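PDB 6SMT: 6-phosphogluconate dehydrogenase, NAD-binding from Mycolicibacterium smegmatis MC2 155, which reduces imines with S-enantioselectivity, using NADPH as the bound cofactor. Local coordinates for residues 112-115 with 120-123. Numbering follows the deposited sequence. Where two conformers were deposited one is given.
Sequences KLVG and RYLD
Val-114, on helix 104-116, meets the start of strand 120-126 through both of its methyl groups, one against backbone and one against an aromatic ring. On the backbone side, CG1 of Val-114 lies 3.3 Å from O of Arg-120 and 3.7 Å from N of the same residue; chi1 of 174° puts CG1 anti to the valine's own N, and CG2 anti to the carbonyl carbon, where it meets the tyrosine. On the apolar side, Val-114 CG2 approaches Tyr-121 CD1 obliquely at 3.9 Å. Val-114 CB and Tyr-121 CB stand 4.1 Å apart, and the two side chains cross at about a right angle. Thr-110 and Ala-111 of the same helix also touch Tyr-121, and Leu-84 of helix 77-87 touches Val-114. A side-chain hydrogen bond lies within the strand: Tyr-121 OH donates to Asp-123 OD1 at 2.6 Å, which accepts with its anti lone pair. The CB of Arg-120 points away from the helix, and its NH1 forms a salt bridge with Glu-151. With no hydrogen bond between the two segments, they meet in this Rossmann-type beta-alpha-beta unit through van der Waals contact, against a tyrosine whose hydroxyl is tied to Asp-123; the strand itself is bonded to strand 95-98.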
loop_
_atom_site.group_PDB
_atom_site.type_symbol
_atom_site.label_atom_id
_atom_site.label_comp_id
_atom_site.label_asym_id
_atom_site.label_seq_id
_atom_site.Cartn_x
_atom_site.Cartn_y
_atom_site.Cartn_z
ATOM N N LYS B 112 28.393 15.547 -10.932
ATOM C CA LYS B 112 29.296 16.532 -11.532
ATOM C C LYS B 112 30.193 17.118 -10.459
ATOM O O LYS B 112 31.420 17.356 -10.773
ATOM C CB LYS B 112 28.517 17.619 -12.253
ATOM C CG LYS B 112 27.870 17.152 -13.554
ATOM C CD LYS B 112 27.243 18.236 -14.380
ATOM C CE LYS B 112 26.500 17.723 -15.602
ATOM N NZ LYS B 112 25.157 17.192 -15.229
ATOM N N LEU B 113 29.739 17.329 -9.249
ATOM C CA LEU B 113 30.632 17.786 -8.154
ATOM C C LEU B 113 31.771 16.814 -7.936
ATOM O O LEU B 113 32.944 17.210 -7.780
ATOM C CB LEU B 113 29.872 18.020 -6.853
ATOM C CG LEU B 113 28.835 19.137 -6.905
ATOM C CD1 LEU B 113 28.088 19.271 -5.586
ATOM C CD2 LEU B 113 29.508 20.463 -7.288
ATOM N N VAL B 114 31.466 15.524 -7.925
ATOM C CA VAL B 114 32.525 14.502 -7.781
ATOM C C VAL B 114 33.463 14.549 -8.997
ATOM O O VAL B 114 34.737 14.410 -8.793
ATOM C CB VAL B 114 31.883 13.126 -7.511
ATOM C CG1 VAL B 114 32.942 12.012 -7.503
ATOM C CG2 VAL B 114 31.160 13.173 -6.180
ATOM N N GLY B 115 32.958 14.557 -10.205
ATOM C CA GLY B 115 33.832 14.559 -11.388
ATOM C C GLY B 115 34.712 15.814 -11.406
ATOM O O GLY B 115 35.903 15.713 -11.781
ATOM N N ARG B 120 35.029 9.547 -9.328
ATOM C CA ARG B 120 34.050 8.738 -10.117
ATOM C C ARG B 120 32.793 8.694 -9.229
ATOM O O ARG B 120 32.967 8.787 -7.983
ATOM C CB ARG B 120 34.763 7.408 -10.404
ATOM C CG ARG B 120 35.851 7.544 -11.484
ATOM C CD ARG B 120 36.419 6.232 -11.972
ATOM N NE ARG B 120 37.005 5.508 -10.880
ATOM C CZ ARG B 120 37.302 4.220 -10.898
ATOM N NH1 ARG B 120 37.014 3.508 -11.962
ATOM N NH2 ARG B 120 37.871 3.657 -9.852
ATOM N N TYR B 121 31.610 8.644 -9.833
ATOM C CA TYR B 121 30.375 8.635 -9.015
ATOM C C TYR B 121 29.424 7.596 -9.515
ATOM O O TYR B 121 29.168 7.509 -10.722
ATOM C CB TYR B 121 29.699 10.013 -9.070
ATOM C CG TYR B 121 28.493 10.142 -8.177
ATOM C CD1 TYR B 121 28.621 10.262 -6.818
ATOM C CD2 TYR B 121 27.240 10.165 -8.697
ATOM C CE1 TYR B 121 27.529 10.415 -6.012
ATOM C CE2 TYR B 121 26.122 10.354 -7.909
ATOM C CZ TYR B 121 26.251 10.406 -6.538
ATOM O OH TYR B 121 25.163 10.578 -5.707
ATOM N N LEU B 122 28.818 6.867 -8.588
ATOM C CA LEU B 122 27.569 6.126 -8.854
ATOM C C LEU B 122 26.513 6.737 -7.962
ATOM O O LEU B 122 26.813 7.075 -6.803
ATOM C CB LEU B 122 27.631 4.627 -8.590
ATOM C CG LEU B 122 28.614 3.892 -9.435
ATOM C CD1 LEU B 122 28.756 2.453 -8.905
ATOM C CD2 LEU B 122 28.168 3.870 -10.877
ATOM N N ASP B 123 25.262 6.796 -8.378
ATOM C CA ASP B 123 24.146 7.127 -7.484
ATOM C C ASP B 123 23.424 5.845 -7.134
ATOM O O ASP B 123 23.276 4.952 -7.993
ATOM C CB ASP B 123 23.149 8.085 -8.152
ATOM C CG ASP B 123 22.281 8.739 -7.060
ATOM O OD1 ASP B 123 22.882 9.382 -6.141
ATOM O OD2 ASP B 123 21.008 8.498 -7.035
#